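PDB 2CBP: cucumber basic protein from Cucumis sativus, which binds a single copper ion in a type 1 (blue) site and, as a phytocyanin, probably carries electrons. Local coordinates for residues A[9-14]-A[39-44]; A[77-82]-A[87-92]. All coordinates share one frame; numbering follows the deposited sequence.

Contact 1 (A[9-14]-A[39-44]); sequences GGWTFN and HNVVVV. With CU (copper (II) ion), chain B.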
loop_
_atom_site.group_PDB
_atom_site.type_symbol
_atom_site.label_atom_id
_atom_site.label_comp_id
_atom_site.label_asym_id
_atom_site.label_seq_id
_atom_site.Cartn_x
_atom_site.Cartn_y
_atom_site.Cartn_z
ATOM N N GLY A 9 2.439 -13.832 -2.692
ATOM C CA GLY A 9 3.736 -13.217 -2.352
ATOM C C GLY A 9 3.658 -12.149 -1.268
ATOM O O GLY A 9 4.698 -11.775 -0.675
ATOM N N GLY A 10 2.452 -11.666 -0.989
ATOM C CA GLY A 10 2.182 -10.652 -0.009
ATOM C C GLY A 10 2.761 -9.296 -0.456
ATOM O O GLY A 10 3.072 -9.122 -1.624
ATOM N N TRP A 11 2.852 -8.434 0.514
ATOM C CA TRP A 11 3.359 -7.039 0.389
ATOM C C TRP A 11 4.878 -7.158 0.282
ATOM O O TRP A 11 5.527 -7.527 1.251
ATOM C CB TRP A 11 2.856 -6.200 1.529
ATOM C CG TRP A 11 3.256 -4.791 1.709
ATOM C CD1 TRP A 11 3.766 -4.227 2.830
ATOM C CD2 TRP A 11 3.146 -3.726 0.749
ATOM N NE1 TRP A 11 3.983 -2.860 2.669
ATOM C CE2 TRP A 11 3.604 -2.546 1.380
ATOM C CE3 TRP A 11 2.685 -3.671 -0.558
ATOM C CZ2 TRP A 11 3.636 -1.323 0.732
ATOM C CZ3 TRP A 11 2.709 -2.438 -1.208
ATOM C CH2 TRP A 11 3.183 -1.298 -0.578
ATOM N N THR A 12 5.349 -6.866 -0.918
ATOM C CA THR A 12 6.796 -6.984 -1.197
ATOM C C THR A 12 7.249 -6.043 -2.283
ATOM O O THR A 12 6.479 -5.164 -2.729
ATOM C CB THR A 12 7.010 -8.476 -1.515
ATOM O OG1 THR A 12 8.407 -8.654 -1.522
ATOM C CG2 THR A 12 6.366 -8.899 -2.831
ATOM N N PHE A 13 8.487 -6.206 -2.713
ATOM C CA PHE A 13 9.136 -5.404 -3.748
ATOM C C PHE A 13 8.518 -5.572 -5.133
ATOM O O PHE A 13 7.879 -6.589 -5.426
ATOM C CB PHE A 13 10.641 -5.732 -3.810
ATOM C CG PHE A 13 11.391 -5.536 -2.525
ATOM C CD1 PHE A 13 11.829 -4.273 -2.149
ATOM C CD2 PHE A 13 11.670 -6.631 -1.700
ATOM C CE1 PHE A 13 12.534 -4.085 -0.961
ATOM C CE2 PHE A 13 12.375 -6.464 -0.505
ATOM C CZ PHE A 13 12.802 -5.175 -0.144
ATOM N N ASN A 14 8.755 -4.559 -5.952
ATOM C CA ASN A 14 8.253 -4.549 -7.345
ATOM C C ASN A 14 6.823 -5.112 -7.373
ATOM O O ASN A 14 6.590 -6.199 -7.944
ATOM C CB ASN A 14 9.190 -5.329 -8.266
ATOM C CG ASN A 14 10.506 -4.695 -8.626
ATOM O OD1 ASN A 14 11.594 -5.111 -8.169
ATOM N ND2 ASN A 14 10.444 -3.669 -9.483
ATOM N N HIS A 39 9.532 -4.508 6.839
ATOM C CA HIS A 39 8.611 -3.691 6.036
ATOM C C HIS A 39 7.501 -3.062 6.883
ATOM O O HIS A 39 7.255 -3.461 8.006
ATOM C CB HIS A 39 7.958 -4.567 4.963
ATOM C CG HIS A 39 8.822 -5.274 3.974
ATOM N ND1 HIS A 39 9.451 -4.631 2.902
ATOM C CD2 HIS A 39 9.121 -6.616 3.916
ATOM C CE1 HIS A 39 10.102 -5.563 2.271
ATOM N NE2 HIS A 39 9.938 -6.769 2.834
ATOM N N ASN A 40 6.826 -2.080 6.293
ATOM C CA ASN A 40 5.720 -1.351 6.887
ATOM C C ASN A 40 4.772 -0.946 5.723
ATOM O O ASN A 40 5.045 -1.193 4.550
ATOM C CB ASN A 40 6.099 -0.129 7.751
ATOM C CG ASN A 40 6.883 0.926 7.024
ATOM O OD1 ASN A 40 6.842 1.011 5.770
ATOM N ND2 ASN A 40 7.660 1.745 7.742
ATOM N N VAL A 41 3.672 -0.342 6.167
ATOM C CA VAL A 41 2.650 0.174 5.225
ATOM C C VAL A 41 2.449 1.628 5.657
ATOM O O VAL A 41 2.129 1.886 6.846
ATOM C CB VAL A 41 1.350 -0.662 5.250
ATOM C CG1 VAL A 41 0.274 -0.071 4.341
ATOM C CG2 VAL A 41 1.586 -2.129 4.947
ATOM N N VAL A 42 2.625 2.541 4.726
ATOM C CA VAL A 42 2.479 3.972 4.995
ATOM C C VAL A 42 1.459 4.555 4.006
ATOM O O VAL A 42 1.584 4.327 2.786
ATOM C CB VAL A 42 3.865 4.672 4.935
ATOM C CG1 VAL A 42 3.849 6.131 5.361
ATOM C CG2 VAL A 42 4.955 3.897 5.667
ATOM N N VAL A 43 0.526 5.269 4.564
ATOM C CA VAL A 43 -0.549 5.925 3.805
ATOM C C VAL A 43 -0.122 7.362 3.489
ATOM O O VAL A 43 -0.047 8.218 4.388
ATOM C CB VAL A 43 -1.869 5.886 4.605
ATOM C CG1 VAL A 43 -3.011 6.413 3.726
ATOM C CG2 VAL A 43 -2.163 4.515 5.145
ATOM N N VAL A 44 0.121 7.561 2.199
ATOM C CA VAL A 44 0.582 8.887 1.716
ATOM C C VAL A 44 -0.359 9.494 0.687
ATOM O O VAL A 44 -1.405 8.936 0.376
ATOM C CB VAL A 44 2.025 8.697 1.158
ATOM C CG1 VAL A 44 3.002 8.206 2.208
ATOM C CG2 VAL A 44 2.050 7.794 -0.066
HETATM CU CU CU B . 9.475 -2.747 2.482
HETATM O O HOH W 1 10.093 -9.477 1.027
#
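One side of the type 1 copper site is built where Trp11 and Phe13 of the loop 9-14 meet His39, Asn40 and Val41, in the segment leading into strand 41-44. Trp11 makes the polar link: Trp11 NE1 donates a hydrogen bond to Asn40 O at 2.7 Å. The N-H points almost straight at the oxygen (177°) and the acceptor lies in the indole plane, but the donor stands above the carbonyl plane rather than on a lone pair. With CG anti to the backbone N (chi1 177°), the ring reaches across to this carbonyl, and its pyrrole side brings Trp11 CD1 within 3.7 Å of Val41 CG2. Phe32 and Tyr34 meet the same indole edge-to-face, and Met89 touches it. In the cupredoxin fold of blue copper proteins the lead-in to this strand brings the first histidine ligand, here His39, whose ND1 binds copper at 1.9 Å. His39 NE2 donates at 3.3 Å to a water that also lies 3.2 Å from Thr12 OG1, so both imidazole nitrogens are engaged and the ring's rotation is fixed. An alanine in place of Trp11 would probably leave Asn40 O without the indole donor and open a gap beside Val41 and the copper ligand Met89. Phe13 receives the imidazole edge on its face in an offset edge-to-face pair, planes at 67°, with His39 CE1 3.6 Å from Phe13 CZ; Phe13 has two conformers, so this pairing is less certain. The ring of His84 meets those of both Phe13 and His39.

Contact 2 (A[77-82]-A[87-92]); sequences FICNFP and SGMKIA. With CU (copper (II) ion), chain B.
Phe77 O is gripped by two groups of the facing strand: Ile91 N donates to it at 2.9 Å, in the carbonyl plane with an N-H...O angle of 160°, and Lys90 CA adds a C-H contact to Phe77 O at 3.1 Å. The return bond from Phe77 N to Ile91 O, at 3.0 Å, completes an antiparallel hydrogen-bonded pair. Ile78 and Lys90 form a non-hydrogen-bonded pair in which Ile78 CG2 rests on Lys90 CB; the rest of the lysine leads away, and its NZ bonds to Phe49 O. On the other face of the sheet Phe77 CD1 lies obliquely against Ile91 CG1, and both side chains pack on Leu30 and Phe32 of strand 29-33. Beyond the paired strands Met89 O holds the two segments together, accepting from Cys79 N at 3.0 Å and taking a longer C-H contact from Ile78 CA. Met89 sits at the centre of an inverse gamma turn, spanned by a weak bond from Lys90 N to Gly88 O. The side chains pack tightly, Cys79 CB being 3.4 Å from Met89 CG. Cys79 SG, anti to its own N (chi1 166°), binds copper at 2.2 Å. The Met89 chain, extended beyond CG, lies alongside the cysteine and brings Met89 SD to copper at 2.6 Å, a longer bond than the thiolate's. The two sulfurs, Cys79 SG and Met89 SD, are 3.9 Å apart. With His84 in the loop between them, Cys79 and Met89 make this the ligand-bearing hairpin of a type 1 copper site in the cupredoxin fold.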
loop_
_atom_site.group_PDB
_atom_site.type_symbol
_atom_site.label_atom_id
_atom_site.label_comp_id
_atom_site.label_asym_id
_atom_site.label_seq_id
_atom_site.Cartn_x
_atom_site.Cartn_y
_atom_site.Cartn_z
ATOM N N PHE A 77 -0.178 3.961 -1.064
ATOM C CA PHE A 77 0.558 3.239 -0.018
ATOM C C PHE A 77 1.996 2.974 -0.491
ATOM O O PHE A 77 2.274 2.588 -1.631
ATOM C CB PHE A 77 -0.084 1.872 0.361
ATOM C CG PHE A 77 -1.549 1.939 0.649
ATOM C CD1 PHE A 77 -2.464 1.838 -0.421
ATOM C CD2 PHE A 77 -2.010 2.138 1.933
ATOM C CE1 PHE A 77 -3.834 1.945 -0.176
ATOM C CE2 PHE A 77 -3.390 2.245 2.207
ATOM C CZ PHE A 77 -4.277 2.147 1.123
ATOM N N ILE A 78 2.894 3.154 0.492
ATOM C CA ILE A 78 4.306 2.869 0.212
ATOM C C ILE A 78 4.895 2.158 1.453
ATOM O O ILE A 78 4.280 2.171 2.518
ATOM C CB ILE A 78 5.159 4.103 -0.066
ATOM C CG1 ILE A 78 5.305 4.932 1.197
ATOM C CG2 ILE A 78 4.617 4.971 -1.189
ATOM C CD1 ILE A 78 6.178 6.187 1.096
ATOM N N CYS A 79 6.051 1.584 1.230
ATOM C CA CYS A 79 6.835 0.960 2.333
ATOM C C CYS A 79 7.955 2.031 2.493
ATOM O O CYS A 79 8.541 2.318 1.421
ATOM C CB CYS A 79 7.381 -0.402 2.071
ATOM S SG CYS A 79 8.648 -0.918 3.268
ATOM N N ASN A 80 8.167 2.574 3.665
ATOM C CA ASN A 80 9.207 3.613 3.776
ATOM C C ASN A 80 10.545 3.180 4.355
ATOM O O ASN A 80 11.365 4.083 4.675
ATOM C CB ASN A 80 8.687 4.940 4.298
ATOM C CG ASN A 80 8.482 4.996 5.793
ATOM O OD1 ASN A 80 8.744 4.015 6.498
ATOM N ND2 ASN A 80 8.017 6.154 6.230
ATOM N N PHE A 81 10.834 1.924 4.435
ATOM C CA PHE A 81 12.160 1.385 4.819
ATOM C C PHE A 81 13.075 1.915 3.703
ATOM O O PHE A 81 12.655 2.082 2.547
ATOM C CB PHE A 81 12.142 -0.145 4.840
ATOM C CG PHE A 81 11.755 -0.732 6.176
ATOM C CD1 PHE A 81 10.531 -0.462 6.758
ATOM C CD2 PHE A 81 12.656 -1.561 6.829
ATOM C CE1 PHE A 81 10.191 -1.021 8.008
ATOM C CE2 PHE A 81 12.345 -2.126 8.067
ATOM C CZ PHE A 81 11.132 -1.848 8.650
ATOM N N PRO A 82 14.302 2.235 4.030
ATOM C CA PRO A 82 15.251 2.791 3.052
ATOM C C PRO A 82 15.359 1.984 1.803
ATOM O O PRO A 82 15.683 0.788 1.771
ATOM C CB PRO A 82 16.555 2.970 3.824
ATOM C CG PRO A 82 16.135 3.069 5.292
ATOM C CD PRO A 82 14.931 2.099 5.375
ATOM N N SER A 87 12.238 0.831 -4.851
ATOM C CA SER A 87 12.350 -0.491 -5.471
ATOM C C SER A 87 10.992 -1.000 -5.930
ATOM O O SER A 87 10.923 -2.204 -6.290
ATOM C CB SER A 87 13.000 -1.502 -4.529
ATOM O OG SER A 87 14.281 -1.097 -4.100
ATOM N N GLY A 88 9.984 -0.142 -5.884
ATOM C CA GLY A 88 8.642 -0.602 -6.339
ATOM C C GLY A 88 7.705 -1.142 -5.298
ATOM O O GLY A 88 6.701 -1.816 -5.618
ATOM N N MET A 89 8.017 -0.847 -4.040
ATOM C CA MET A 89 7.182 -1.288 -2.898
ATOM C C MET A 89 6.222 -0.128 -2.577
ATOM O O MET A 89 6.353 0.648 -1.652
ATOM C CB MET A 89 8.026 -1.767 -1.734
ATOM C CG MET A 89 7.177 -2.419 -0.686
ATOM S SD MET A 89 8.148 -3.524 0.377
ATOM C CE MET A 89 6.727 -4.131 1.371
ATOM N N LYS A 90 5.252 -0.029 -3.503
ATOM C CA LYS A 90 4.211 1.003 -3.462
ATOM C C LYS A 90 3.062 0.627 -4.393
ATOM O O LYS A 90 3.272 -0.088 -5.384
ATOM C CB LYS A 90 4.793 2.362 -3.950
ATOM C CG LYS A 90 5.290 2.245 -5.368
ATOM C CD LYS A 90 5.458 3.458 -6.191
ATOM C CE LYS A 90 6.383 4.509 -5.710
ATOM N NZ LYS A 90 6.618 5.529 -6.797
ATOM N N ILE A 91 1.864 1.097 -4.026
ATOM C CA ILE A 91 0.671 0.843 -4.835
ATOM C C ILE A 91 -0.239 2.065 -4.777
ATOM O O ILE A 91 -0.335 2.812 -3.799
ATOM C CB ILE A 91 -0.151 -0.392 -4.500
ATOM C CG1 ILE A 91 -0.563 -0.358 -3.044
ATOM C CG2 ILE A 91 0.586 -1.676 -4.859
ATOM C CD1 ILE A 91 -1.549 -1.418 -2.539
ATOM N N ALA A 92 -0.944 2.199 -5.908
ATOM C CA ALA A 92 -1.933 3.287 -6.034
ATOM C C ALA A 92 -3.261 2.582 -6.436
ATOM O O ALA A 92 -3.250 1.755 -7.330
ATOM C CB ALA A 92 -1.520 4.352 -6.998
HETATM CU CU CU B . 9.475 -2.747 2.482
#

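Both contacts are buried and meet at the copper, their centres about 5 Å apart. Contact 1 supplies His39, contact 2 Cys79 and Met89; His84 completes the four ligands. Strands 41-44 and 73-78 are neighbours in one sheet, probably joined by a hydrogen bond from Val42 N to Ile78 O, and Asn40 ND2 probably bonds to Asn80 OD1. Contact 2 is a short antiparallel hairpin pairing that runs out into loop at the copper, carried by backbone bonds, Phe77-Ile91 packing and two sulfur ligands. Contact 1 instead fixes an irregular loop through an indole N-H, a water and aromatic rings, and its Phe13 reaches the surface. Trp11 and His39 both pack on Met89, where the two contacts touch beside the copper.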